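Ribonucleoside triphosphate reductase (Lactobacillus leichmannii, PDB 1L1L) catalyses the adenosylcobalamin (B12)-dependent reduction of ribonucleoside triphosphates to 2'-deoxyribonucleoside triphosphates, as a class II enzyme that works as a monomer. Local coordinates at residues W120-K128 with S170-V178; L252-Y260 with A271-L281. All coordinates share one frame; numbering follows the deposited sequence.

How the contacts relate
Contact 1 (120-128 with 170-178) and contact 2 (252-260 with 271-281) follow one another along the chain, their centres about 27 Å apart and their nearest atoms about 12 Å apart, without touching. Both are partly buried and lie well out from the middle of the molecule. Contact 1 joins what follows two neighbouring parallel strands, probably of the ten-stranded alpha-beta barrel, and its chemistry is mixed: an arginine-asparagine hydrogen bond, a bridging water and a small proline-isoleucine cluster. Contact 2 belongs to the insertion domain and packs a helix and its lead-in against one strand and the loop after it; direct hydrogen bonds are lacking there, and leucine, isoleucine and proline carbons do most of the work.

Contact 1 (W120-K128 with S170-V178); sequences WFVAIRPQK and SNISQIPRV
Beyond the ends of two parallel strands, the turn leaving strand 119-123 meets helix 169-172 and the turn that follows, and Arg125 and Asn171 join them. Arg125 NH1 donates to Asn171 OD1 at 2.8 Å, bent to 141° at the hydrogen; the oxygen lies in the guanidinium plane, while the donor is tilted from the amide's carbonyl plane. Chi1 of 59° holds Arg125 CG between its backbone N and carbonyl carbon, and from there the extended chain runs alongside Gln174, guanidinium and amide planes almost parallel (6°). Arginine suits this place because its far nitrogen, NH2, also forms a salt bridge with Glu403.

Strand 119-123 pairs in parallel with 162-166, the strand that leads into helix 169-172, so the contact joins what follows each of two adjacent strands; Phe121 also bonds the backbone of Gly416 and Glu417. Ile124 centres an inverse gamma turn here; its carbonyl O, 3.3 Å from Asn171 CB, is buried with no hydrogen-bond partner.

Pro126, rigid and apolar, fits against the turn from Ile172 to Ile175: its CD packs on Ile175 CG1 at 3.8 Å, the two side chains crossing at about a right angle, and its CG reaches Pro176 CD at 4.0 Å. Gln174 NE2 bonds Ser170 O (3.2 Å), whereas its OE1 receives a water that also donates to Pro126 O.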
ATOM      1  N   TRP A 120      -3.620   3.571   5.449  1.00 30.27           N
ATOM      2  CA  TRP A 120      -4.545   4.023   6.468  1.00 27.75           C
ATOM      3  C   TRP A 120      -5.932   4.214   5.867  1.00 27.65           C
ATOM      4  O   TRP A 120      -6.119   4.095   4.649  1.00 26.92           O
ATOM      5  CB  TRP A 120      -4.078   5.375   7.023  1.00 27.20           C
ATOM      6  CG  TRP A 120      -2.620   5.463   7.395  1.00 27.62           C
ATOM      7  CD1 TRP A 120      -1.552   5.526   6.551  1.00 27.61           C
ATOM      8  CD2 TRP A 120      -2.086   5.462   8.723  1.00 27.18           C
ATOM      9  NE1 TRP A 120      -0.372   5.559   7.277  1.00 28.84           N
ATOM     10  CE2 TRP A 120      -0.678   5.519   8.610  1.00 27.47           C
ATOM     11  CE3 TRP A 120      -2.664   5.416   9.999  1.00 28.97           C
ATOM     12  CZ2 TRP A 120       0.162   5.530   9.729  1.00 28.44           C
ATOM     13  CZ3 TRP A 120      -1.825   5.428  11.115  1.00 28.49           C
ATOM     14  CH2 TRP A 120      -0.430   5.484  10.968  1.00 28.80           C
ATOM     15  N   PHE A 121      -6.895   4.483   6.743  1.00 26.51           N
ATOM     16  CA  PHE A 121      -8.268   4.770   6.341  1.00 27.01           C
ATOM     17  C   PHE A 121      -8.762   5.956   7.158  1.00 26.79           C
ATOM     18  O   PHE A 121      -8.362   6.128   8.296  1.00 26.73           O
ATOM     19  CB  PHE A 121      -9.216   3.605   6.603  1.00 26.41           C
ATOM     20  CG  PHE A 121     -10.655   3.975   6.396  1.00 27.82           C
ATOM     21  CD1 PHE A 121     -11.178   4.093   5.110  1.00 27.53           C
ATOM     22  CD2 PHE A 121     -11.447   4.337   7.478  1.00 27.81           C
ATOM     23  CE1 PHE A 121     -12.475   4.577   4.906  1.00 26.99           C
ATOM     24  CE2 PHE A 121     -12.741   4.823   7.288  1.00 28.22           C
ATOM     25  CZ  PHE A 121     -13.252   4.944   6.000  1.00 27.86           C
ATOM     26  N   VAL A 122      -9.634   6.779   6.578  1.00 26.49           N
ATOM     27  CA  VAL A 122     -10.176   7.915   7.318  1.00 26.83           C
ATOM     28  C   VAL A 122     -11.511   8.318   6.695  1.00 26.88           C
ATOM     29  O   VAL A 122     -11.648   8.313   5.473  1.00 25.86           O
ATOM     30  CB  VAL A 122      -9.201   9.126   7.313  1.00 25.72           C
ATOM     31  CG1 VAL A 122      -8.987   9.633   5.898  1.00 27.09           C
ATOM     32  CG2 VAL A 122      -9.755  10.240   8.190  1.00 27.97           C
ATOM     33  N   ALA A 123     -12.490   8.627   7.542  1.00 27.58           N
ATOM     34  CA  ALA A 123     -13.823   9.052   7.091  1.00 28.75           C
ATOM     35  C   ALA A 123     -13.803  10.563   6.813  1.00 29.39           C
ATOM     36  O   ALA A 123     -13.316  11.342   7.632  1.00 29.50           O
ATOM     37  CB  ALA A 123     -14.871   8.721   8.171  1.00 28.25           C
ATOM     38  N   ILE A 124     -14.321  10.974   5.655  1.00 31.19           N
ATOM     39  CA  ILE A 124     -14.340  12.389   5.308  1.00 31.96           C
ATOM     40  C   ILE A 124     -15.561  13.074   5.909  1.00 33.69           C
ATOM     41  O   ILE A 124     -16.554  13.318   5.222  1.00 33.70           O
ATOM     42  CB  ILE A 124     -14.345  12.622   3.771  1.00 31.59           C
ATOM     43  CG1 ILE A 124     -13.180  11.879   3.118  1.00 30.73           C
ATOM     44  CG2 ILE A 124     -14.199  14.111   3.470  1.00 31.13           C
ATOM     45  CD1 ILE A 124     -11.828  12.220   3.716  1.00 29.67           C
ATOM     46  N   ARG A 125     -15.474  13.356   7.207  1.00 34.95           N
ATOM     47  CA  ARG A 125     -16.518  14.049   7.948  1.00 35.17           C
ATOM     48  C   ARG A 125     -15.814  14.946   8.958  1.00 36.20           C
ATOM     49  O   ARG A 125     -14.739  14.601   9.459  1.00 35.77           O
ATOM     50  CB  ARG A 125     -17.410  13.062   8.693  1.00 35.61           C
ATOM     51  CG  ARG A 125     -16.676  12.178   9.689  1.00 36.26           C
ATOM     52  CD  ARG A 125     -17.666  11.469  10.607  1.00 36.95           C
ATOM     53  NE  ARG A 125     -17.059  10.391  11.389  1.00 36.73           N
ATOM     54  CZ  ARG A 125     -16.974   9.124  10.982  1.00 37.01           C
ATOM     55  NH1 ARG A 125     -17.461   8.769   9.799  1.00 36.07           N
ATOM     56  NH2 ARG A 125     -16.404   8.212  11.762  1.00 35.05           N
ATOM     57  N   PRO A 126     -16.405  16.110   9.275  1.00 35.98           N
ATOM     58  CA  PRO A 126     -15.756  16.996  10.247  1.00 36.78           C
ATOM     59  C   PRO A 126     -15.402  16.216  11.511  1.00 36.74           C
ATOM     60  O   PRO A 126     -16.197  15.414  11.998  1.00 38.53           O
ATOM     61  CB  PRO A 126     -16.814  18.068  10.487  1.00 35.48           C
ATOM     62  CG  PRO A 126     -17.473  18.167   9.124  1.00 35.79           C
ATOM     63  CD  PRO A 126     -17.650  16.711   8.759  1.00 36.10           C
ATOM     64  N   GLN A 127     -14.198  16.434  12.025  1.00 37.30           N
ATOM     65  CA  GLN A 127     -13.744  15.736  13.224  1.00 37.36           C
ATOM     66  C   GLN A 127     -12.805  16.627  14.019  1.00 38.19           C
ATOM     67  O   GLN A 127     -12.289  17.617  13.503  1.00 37.86           O
ATOM     68  CB  GLN A 127     -12.969  14.459  12.851  1.00 37.37           C
ATOM     69  CG  GLN A 127     -13.762  13.389  12.153  1.00 36.77           C
ATOM     70  CD  GLN A 127     -12.896  12.204  11.756  1.00 36.93           C
ATOM     71  OE1 GLN A 127     -12.199  11.623  12.590  1.00 35.54           O
ATOM     72  NE2 GLN A 127     -12.940  11.839  10.480  1.00 37.06           N
ATOM     73  N   LYS A 128     -12.573  16.254  15.271  1.00 38.81           N
ATOM     74  CA  LYS A 128     -11.656  16.999  16.125  1.00 40.35           C
ATOM     75  C   LYS A 128     -10.246  16.474  15.858  1.00 40.65           C
ATOM     76  O   LYS A 128     -10.067  15.288  15.566  1.00 40.84           O
ATOM     77  CB  LYS A 128     -12.000  16.777  17.601  1.00 41.21           C
ATOM     78  CG  LYS A 128     -11.814  15.345  18.052  1.00 42.37           C
ATOM     79  CD  LYS A 128     -12.144  15.160  19.522  1.00 43.70           C
ATOM     80  CE  LYS A 128     -11.875  13.720  19.962  1.00 43.85           C
ATOM     81  NZ  LYS A 128     -12.200  13.486  21.401  1.00 43.97           N
ATOM     82  N   SER A 170     -23.533   9.617   3.909  1.00 37.44           N
ATOM     83  CA  SER A 170     -23.626   9.851   5.345  1.00 37.57           C
ATOM     84  C   SER A 170     -22.528  10.745   5.912  1.00 37.67           C
ATOM     85  O   SER A 170     -22.748  11.432   6.914  1.00 37.52           O
ATOM     86  CB  SER A 170     -23.631   8.525   6.099  1.00 39.20           C
ATOM     87  OG  SER A 170     -22.404   7.838   5.910  1.00 42.52           O
ATOM     88  N   ASN A 171     -21.340  10.731   5.310  1.00 36.85           N
ATOM     89  CA  ASN A 171     -20.274  11.593   5.818  1.00 36.75           C
ATOM     90  C   ASN A 171     -20.377  12.967   5.152  1.00 35.93           C
ATOM     91  O   ASN A 171     -20.264  13.991   5.805  1.00 36.83           O
ATOM     92  CB  ASN A 171     -18.872  10.999   5.552  1.00 36.39           C
ATOM     93  CG  ASN A 171     -18.603   9.715   6.337  1.00 35.98           C
ATOM     94  OD1 ASN A 171     -18.877   9.627   7.533  1.00 35.85           O
ATOM     95  ND2 ASN A 171     -18.043   8.717   5.658  1.00 35.55           N
ATOM     96  N   ILE A 172     -20.587  12.993   3.844  1.00 36.59           N
ATOM     97  CA  ILE A 172     -20.684  14.268   3.149  1.00 37.45           C
ATOM     98  C   ILE A 172     -21.796  15.153   3.718  1.00 38.53           C
ATOM     99  O   ILE A 172     -21.644  16.369   3.784  1.00 39.41           O
ATOM    100  CB  ILE A 172     -20.913  14.074   1.633  1.00 37.37           C
ATOM    101  CG1 ILE A 172     -19.740  13.300   1.024  1.00 36.26           C
ATOM    102  CG2 ILE A 172     -21.037  15.427   0.944  1.00 37.15           C
ATOM    103  CD1 ILE A 172     -18.395  13.927   1.307  1.00 35.91           C
ATOM    104  N   SER A 173     -22.896  14.545   4.154  1.00 39.98           N
ATOM    105  CA  SER A 173     -24.014  15.318   4.705  1.00 41.33           C
ATOM    106  C   SER A 173     -23.627  15.964   6.031  1.00 42.32           C
ATOM    107  O   SER A 173     -24.269  16.916   6.474  1.00 42.85           O
ATOM    108  CB  SER A 173     -25.251  14.429   4.908  1.00 41.14           C
ATOM    109  OG  SER A 173     -25.115  13.584   6.044  1.00 40.60           O
ATOM    110  N   GLN A 174     -22.569  15.452   6.656  1.00 42.81           N
ATOM    111  CA  GLN A 174     -22.112  15.990   7.932  1.00 43.14           C
ATOM    112  C   GLN A 174     -21.291  17.263   7.756  1.00 43.26           C
ATOM    113  O   GLN A 174     -21.023  17.972   8.719  1.00 43.77           O
ATOM    114  CB  GLN A 174     -21.280  14.950   8.679  1.00 43.28           C
ATOM    115  CG  GLN A 174     -22.064  13.734   9.125  1.00 43.49           C
ATOM    116  CD  GLN A 174     -21.252  12.834  10.036  1.00 43.56           C
ATOM    117  OE1 GLN A 174     -20.770  13.266  11.082  1.00 42.74           O
ATOM    118  NE2 GLN A 174     -21.095  11.572   9.641  1.00 44.29           N
ATOM    119  N   ILE A 175     -20.896  17.544   6.521  1.00 43.46           N
ATOM    120  CA  ILE A 175     -20.112  18.736   6.229  1.00 44.15           C
ATOM    121  C   ILE A 175     -21.057  19.926   6.040  1.00 45.28           C
ATOM    122  O   ILE A 175     -21.947  19.892   5.187  1.00 45.34           O
ATOM    123  CB  ILE A 175     -19.278  18.555   4.946  1.00 43.59           C
ATOM    124  CG1 ILE A 175     -18.313  17.372   5.115  1.00 42.99           C
ATOM    125  CG2 ILE A 175     -18.503  19.837   4.641  1.00 43.67           C
ATOM    126  CD1 ILE A 175     -17.429  17.139   3.909  1.00 42.40           C
ATOM    127  N   PRO A 176     -20.863  20.994   6.832  1.00 46.21           N
ATOM    128  CA  PRO A 176     -21.668  22.223   6.801  1.00 46.68           C
ATOM    129  C   PRO A 176     -21.632  22.993   5.486  1.00 47.62           C
ATOM    130  O   PRO A 176     -20.795  22.739   4.622  1.00 47.26           O
ATOM    131  CB  PRO A 176     -21.096  23.036   7.958  1.00 47.24           C
ATOM    132  CG  PRO A 176     -19.655  22.612   7.975  1.00 47.33           C
ATOM    133  CD  PRO A 176     -19.766  21.116   7.807  1.00 46.66           C
ATOM    134  N   ARG A 177     -22.551  23.943   5.335  1.00 48.24           N
ATOM    135  CA  ARG A 177     -22.596  24.741   4.121  1.00 49.04           C
ATOM    136  C   ARG A 177     -21.331  25.584   3.997  1.00 48.23           C
ATOM    137  O   ARG A 177     -20.808  26.072   4.990  1.00 47.72           O
ATOM    138  CB  ARG A 177     -23.827  25.654   4.132  1.00 50.37           C
ATOM    139  CG  ARG A 177     -24.064  26.365   5.458  1.00 52.76           C
ATOM    140  CD  ARG A 177     -25.147  27.442   5.332  1.00 54.89           C
ATOM    141  NE  ARG A 177     -25.560  27.968   6.636  1.00 56.29           N
ATOM    142  CZ  ARG A 177     -26.380  29.004   6.809  1.00 57.25           C
ATOM    143  NH1 ARG A 177     -26.880  29.644   5.758  1.00 57.11           N
ATOM    144  NH2 ARG A 177     -26.714  29.395   8.036  1.00 57.20           N
ATOM    145  N   VAL A 178     -20.839  25.745   2.773  1.00 48.41           N
ATOM    146  CA  VAL A 178     -19.652  26.559   2.542  1.00 49.18           C
ATOM    147  C   VAL A 178     -20.071  28.014   2.767  1.00 50.00           C
ATOM    148  O   VAL A 178     -20.612  28.659   1.869  1.00 49.75           O
ATOM    149  CB  VAL A 178     -19.124  26.395   1.093  1.00 49.47           C
ATOM    150  CG1 VAL A 178     -17.858  27.216   0.903  1.00 49.02           C
ATOM    151  CG2 VAL A 178     -18.849  24.920   0.793  1.00 49.23           C
TER
HETATM  152  O   HOH W   1     -18.914  15.032  11.878  1.00 47.55           O

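Contact 2 (L252-Y260 with A271-L281); sequences LDLSDIRPY and ASGPMPLISML
Leu254 is the main bump where helix 275-289 packs on strand 249-253 and the loop after it, in the insertion domain: its CD1 methyl enters the hollow between Leu277 and Ile278, 3.7 Å from Leu277 CD2 and 3.8 Å from Ile278 CG1. Chi1, at -33°, is well off the usual staggered value, and CG stays beside the backbone N as the branch reaches the helix. One turn further along, Leu281 CD1 meets Leu252 CD1 at 3.9 Å, a methyl-to-methyl contact between side chains set at a slant. Leucine suits these places because it can reach out with one methyl, into a hollow as at Leu254 or against another methyl as at Leu252.

At the other end, Ile257 and Pro274 lie alongside one another, pointing opposite ways. The proline CB fits against the beta-branch, 3.7 Å from Ile257 CG2, and Pro274 O accepts from Ile278 N, where the chain passes into the helix.

Where the backbones come closest, at Tyr260 and Gly273, the glycine has no side chain to intrude. Its CA rests against Arg258 O in a CA-H...O contact of 3.5 Å; its phi of 93° with psi of 171° lies in a region readily open only to glycine, and Met275 CE sits close by. A water donates to Arg258 O and accepts a weak bond from Gly273 N. The Ala271 methyl lies against the outside of the bend in Arg258, 3.6 Å from Arg258 CG, while the Tyr260 ring turns an edge to Ser272 O.

Behind this interface, strand 249-253 runs between parallel strands 183-187 and 216-219. Leu252 touches Leu184 and Leu186, and Leu281 touches Leu186; on helix 224-236 they meet Leu233 and Leu234 respectively. Helix 195-200 borders Pro274, Met275 and Ile278.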
ATOM      1  N   LEU A 252      -1.177  33.209   2.057  1.00 39.82           N
ATOM      2  CA  LEU A 252      -0.252  32.165   2.493  1.00 39.13           C
ATOM      3  C   LEU A 252       1.122  32.434   1.878  1.00 39.00           C
ATOM      4  O   LEU A 252       1.268  32.500   0.652  1.00 38.52           O
ATOM      5  CB  LEU A 252      -0.774  30.784   2.075  1.00 38.26           C
ATOM      6  CG  LEU A 252      -2.078  30.350   2.747  1.00 37.87           C
ATOM      7  CD1 LEU A 252      -2.517  28.996   2.206  1.00 38.42           C
ATOM      8  CD2 LEU A 252      -1.886  30.272   4.254  1.00 39.18           C
ATOM      9  N   ASP A 253       2.122  32.598   2.741  1.00 38.63           N
ATOM     10  CA  ASP A 253       3.489  32.884   2.306  1.00 38.43           C
ATOM     11  C   ASP A 253       4.332  31.600   2.284  1.00 38.78           C
ATOM     12  O   ASP A 253       4.592  31.013   3.336  1.00 37.83           O
ATOM     13  CB  ASP A 253       4.125  33.897   3.268  1.00 38.77           C
ATOM     14  CG  ASP A 253       5.366  34.548   2.699  1.00 38.91           C
ATOM     15  OD1 ASP A 253       6.174  33.841   2.063  1.00 40.14           O
ATOM     16  OD2 ASP A 253       5.546  35.769   2.901  1.00 39.22           O
ATOM     17  N   LEU A 254       4.749  31.174   1.090  1.00 38.56           N
ATOM     18  CA  LEU A 254       5.558  29.958   0.931  1.00 39.35           C
ATOM     19  C   LEU A 254       6.975  30.322   0.474  1.00 39.56           C
ATOM     20  O   LEU A 254       7.597  29.588  -0.300  1.00 39.08           O
ATOM     21  CB  LEU A 254       4.933  29.026  -0.121  1.00 39.37           C
ATOM     22  CG  LEU A 254       3.410  28.966  -0.275  1.00 40.34           C
ATOM     23  CD1 LEU A 254       3.057  27.789  -1.177  1.00 39.87           C
ATOM     24  CD2 LEU A 254       2.731  28.817   1.074  1.00 40.11           C
ATOM     25  N   SER A 255       7.478  31.458   0.941  1.00 39.98           N
ATOM     26  CA  SER A 255       8.815  31.904   0.553  1.00 40.54           C
ATOM     27  C   SER A 255       9.907  31.037   1.175  1.00 40.40           C
ATOM     28  O   SER A 255      11.023  30.974   0.657  1.00 40.44           O
ATOM     29  CB  SER A 255       9.026  33.369   0.960  1.00 40.49           C
ATOM     30  OG  SER A 255       8.109  34.233   0.298  1.00 40.87           O
ATOM     31  N   ASP A 256       9.581  30.367   2.278  1.00 40.75           N
ATOM     32  CA  ASP A 256      10.548  29.518   2.978  1.00 40.67           C
ATOM     33  C   ASP A 256      10.574  28.075   2.513  1.00 40.80           C
ATOM     34  O   ASP A 256      11.483  27.323   2.863  1.00 40.95           O
ATOM     35  CB  ASP A 256      10.287  29.543   4.484  1.00 41.08           C
ATOM     36  CG  ASP A 256      10.638  30.877   5.107  1.00 42.06           C
ATOM     37  OD1 ASP A 256      11.628  31.484   4.651  1.00 43.03           O
ATOM     38  OD2 ASP A 256       9.935  31.312   6.049  1.00 42.06           O
ATOM     39  N   ILE A 257       9.577  27.672   1.732  1.00 40.09           N
ATOM     40  CA  ILE A 257       9.546  26.298   1.258  1.00 39.71           C
ATOM     41  C   ILE A 257      10.790  26.001   0.424  1.00 39.81           C
ATOM     42  O   ILE A 257      11.131  26.756  -0.486  1.00 40.20           O
ATOM     43  CB  ILE A 257       8.288  26.022   0.413  1.00 39.26           C
ATOM     44  CG1 ILE A 257       7.040  26.402   1.212  1.00 39.42           C
ATOM     45  CG2 ILE A 257       8.236  24.558   0.023  1.00 38.33           C
ATOM     46  CD1 ILE A 257       6.964  25.758   2.573  1.00 40.62           C
ATOM     47  N   ARG A 258      11.463  24.899   0.745  1.00 39.88           N
ATOM     48  CA  ARG A 258      12.679  24.506   0.034  1.00 40.10           C
ATOM     49  C   ARG A 258      12.405  24.201  -1.433  1.00 39.88           C
ATOM     50  O   ARG A 258      11.374  23.632  -1.782  1.00 39.34           O
ATOM     51  CB  ARG A 258      13.313  23.277   0.697  1.00 39.42           C
ATOM     52  CG  ARG A 258      12.570  21.980   0.432  1.00 39.54           C
ATOM     53  CD  ARG A 258      13.052  20.863   1.344  1.00 39.21           C
ATOM     54  NE  ARG A 258      12.896  21.226   2.746  1.00 40.27           N
ATOM     55  CZ  ARG A 258      13.021  20.375   3.759  1.00 40.66           C
ATOM     56  NH1 ARG A 258      13.305  19.099   3.529  1.00 40.83           N
ATOM     57  NH2 ARG A 258      12.864  20.803   5.003  1.00 41.37           N
ATOM     58  N   PRO A 259      13.351  24.552  -2.308  1.00 40.59           N
ATOM     59  CA  PRO A 259      13.246  24.334  -3.751  1.00 41.08           C
ATOM     60  C   PRO A 259      13.256  22.878  -4.193  1.00 41.94           C
ATOM     61  O   PRO A 259      13.507  21.967  -3.406  1.00 41.99           O
ATOM     62  CB  PRO A 259      14.438  25.108  -4.296  1.00 41.17           C
ATOM     63  CG  PRO A 259      15.466  24.917  -3.215  1.00 41.15           C
ATOM     64  CD  PRO A 259      14.645  25.170  -1.966  1.00 40.81           C
ATOM     65  N   TYR A 260      12.977  22.680  -5.475  1.00 42.81           N
ATOM     66  CA  TYR A 260      12.940  21.358  -6.074  1.00 43.52           C
ATOM     67  C   TYR A 260      14.319  20.702  -6.074  1.00 43.09           C
ATOM     68  O   TYR A 260      15.321  21.333  -6.406  1.00 42.73           O
ATOM     69  CB  TYR A 260      12.389  21.479  -7.499  1.00 44.78           C
ATOM     70  CG  TYR A 260      12.579  20.258  -8.366  1.00 46.36           C
ATOM     71  CD1 TYR A 260      13.789  20.027  -9.018  1.00 46.86           C
ATOM     72  CD2 TYR A 260      11.543  19.345  -8.556  1.00 47.01           C
ATOM     73  CE1 TYR A 260      13.963  18.926  -9.840  1.00 47.55           C
ATOM     74  CE2 TYR A 260      11.708  18.235  -9.378  1.00 47.84           C
ATOM     75  CZ  TYR A 260      12.920  18.034 -10.019  1.00 47.88           C
ATOM     76  OH  TYR A 260      13.092  16.950 -10.849  1.00 49.40           O
ATOM     77  N   ALA A 271      13.043  17.035  -2.722  1.00 44.35           N
ATOM     78  CA  ALA A 271      11.870  17.898  -2.627  1.00 41.59           C
ATOM     79  C   ALA A 271      11.295  18.250  -4.001  1.00 39.92           C
ATOM     80  O   ALA A 271      11.976  18.176  -5.022  1.00 38.96           O
ATOM     81  CB  ALA A 271      12.226  19.172  -1.866  1.00 40.62           C
ATOM     82  N   SER A 272      10.026  18.635  -4.016  1.00 38.40           N
ATOM     83  CA  SER A 272       9.354  18.988  -5.267  1.00 37.42           C
ATOM     84  C   SER A 272       9.297  20.501  -5.474  1.00 36.97           C
ATOM     85  O   SER A 272       9.035  20.982  -6.584  1.00 36.87           O
ATOM     86  CB  SER A 272       7.930  18.447  -5.242  1.00 36.29           C
ATOM     87  OG  SER A 272       7.226  19.020  -4.153  1.00 34.46           O
ATOM     88  N   GLY A 273       9.549  21.253  -4.410  1.00 36.28           N
ATOM     89  CA  GLY A 273       9.458  22.697  -4.510  1.00 35.72           C
ATOM     90  C   GLY A 273       8.039  23.035  -4.087  1.00 34.85           C
ATOM     91  O   GLY A 273       7.226  22.127  -3.931  1.00 35.12           O
ATOM     92  N   PRO A 274       7.697  24.314  -3.903  1.00 34.36           N
ATOM     93  CA  PRO A 274       6.344  24.683  -3.484  1.00 33.94           C
ATOM     94  C   PRO A 274       5.323  24.708  -4.620  1.00 33.77           C
ATOM     95  O   PRO A 274       4.127  24.811  -4.371  1.00 33.71           O
ATOM     96  CB  PRO A 274       6.552  26.064  -2.888  1.00 34.32           C
ATOM     97  CG  PRO A 274       7.563  26.649  -3.849  1.00 34.08           C
ATOM     98  CD  PRO A 274       8.548  25.511  -4.052  1.00 33.94           C
ATOM     99  N   MET A 275       5.800  24.604  -5.856  1.00 33.23           N
ATOM    100  CA  MET A 275       4.920  24.663  -7.017  1.00 33.70           C
ATOM    101  C   MET A 275       3.700  23.749  -6.911  1.00 32.93           C
ATOM    102  O   MET A 275       2.568  24.211  -7.057  1.00 32.97           O
ATOM    103  CB  MET A 275       5.709  24.363  -8.295  1.00 34.13           C
ATOM    104  CG  MET A 275       6.755  25.425  -8.649  1.00 35.82           C
ATOM    105  SD  MET A 275       8.245  25.374  -7.589  1.00 37.30           S
ATOM    106  CE  MET A 275       9.048  23.953  -8.266  1.00 34.81           C
ATOM    107  N   PRO A 276       3.903  22.444  -6.658  1.00 32.25           N
ATOM    108  CA  PRO A 276       2.727  21.570  -6.551  1.00 31.82           C
ATOM    109  C   PRO A 276       1.777  21.993  -5.435  1.00 31.30           C
ATOM    110  O   PRO A 276       0.558  21.800  -5.542  1.00 29.30           O
ATOM    111  CB  PRO A 276       3.335  20.183  -6.318  1.00 33.15           C
ATOM    112  CG  PRO A 276       4.670  20.492  -5.681  1.00 32.64           C
ATOM    113  CD  PRO A 276       5.143  21.674  -6.493  1.00 32.69           C
ATOM    114  N   LEU A 277       2.329  22.571  -4.367  1.00 30.17           N
ATOM    115  CA  LEU A 277       1.505  23.026  -3.249  1.00 30.07           C
ATOM    116  C   LEU A 277       0.657  24.232  -3.653  1.00 30.28           C
ATOM    117  O   LEU A 277      -0.486  24.372  -3.225  1.00 29.50           O
ATOM    118  CB  LEU A 277       2.380  23.410  -2.049  1.00 29.90           C
ATOM    119  CG  LEU A 277       1.625  23.976  -0.844  1.00 29.95           C
ATOM    120  CD1 LEU A 277       0.652  22.933  -0.316  1.00 30.92           C
ATOM    121  CD2 LEU A 277       2.612  24.403   0.244  1.00 31.34           C
ATOM    122  N   ILE A 278       1.231  25.106  -4.474  1.00 30.51           N
ATOM    123  CA  ILE A 278       0.526  26.306  -4.927  1.00 30.72           C
ATOM    124  C   ILE A 278      -0.734  25.906  -5.698  1.00 30.35           C
ATOM    125  O   ILE A 278      -1.839  26.306  -5.341  1.00 29.47           O
ATOM    126  CB  ILE A 278       1.453  27.177  -5.809  1.00 31.20           C
ATOM    127  CG1 ILE A 278       2.563  27.774  -4.931  1.00 30.42           C
ATOM    128  CG2 ILE A 278       0.657  28.287  -6.504  1.00 30.68           C
ATOM    129  CD1 ILE A 278       3.743  28.296  -5.687  1.00 30.45           C
ATOM    130  N   SER A 279      -0.551  25.104  -6.737  1.00 30.54           N
ATOM    131  CA  SER A 279      -1.662  24.622  -7.561  1.00 30.69           C
ATOM    132  C   SER A 279      -2.733  23.952  -6.701  1.00 31.47           C
ATOM    133  O   SER A 279      -3.936  24.220  -6.846  1.00 30.79           O
ATOM    134  CB  SER A 279      -1.149  23.618  -8.587  1.00 30.27           C
ATOM    135  OG  SER A 279      -0.054  24.150  -9.311  1.00 29.76           O
ATOM    136  N   MET A 280      -2.295  23.075  -5.800  1.00 29.84           N
ATOM    137  CA  MET A 280      -3.223  22.369  -4.930  1.00 29.31           C
ATOM    138  C   MET A 280      -4.074  23.330  -4.108  1.00 29.02           C
ATOM    139  O   MET A 280      -5.283  23.148  -3.986  1.00 29.38           O
ATOM    140  CB  MET A 280      -2.457  21.441  -3.985  1.00 29.48           C
ATOM    141  CG  MET A 280      -3.339  20.570  -3.115  1.00 27.86           C
ATOM    142  SD  MET A 280      -2.486  20.066  -1.589  1.00 30.34           S
ATOM    143  CE  MET A 280      -3.141  21.265  -0.441  1.00 26.60           C
ATOM    144  N   LEU A 281      -3.451  24.353  -3.532  1.00 28.86           N
ATOM    145  CA  LEU A 281      -4.188  25.313  -2.719  1.00 29.19           C
ATOM    146  C   LEU A 281      -5.152  26.130  -3.579  1.00 29.31           C
ATOM    147  O   LEU A 281      -6.260  26.448  -3.147  1.00 30.28           O
ATOM    148  CB  LEU A 281      -3.225  26.256  -1.999  1.00 29.47           C
ATOM    149  CG  LEU A 281      -2.395  25.603  -0.890  1.00 29.08           C
ATOM    150  CD1 LEU A 281      -1.243  26.533  -0.515  1.00 28.96           C
ATOM    151  CD2 LEU A 281      -3.279  25.293   0.315  1.00 28.51           C
TER
HETATM  152  O   HOH W   2       9.646  21.709  -1.282  1.00 33.71           O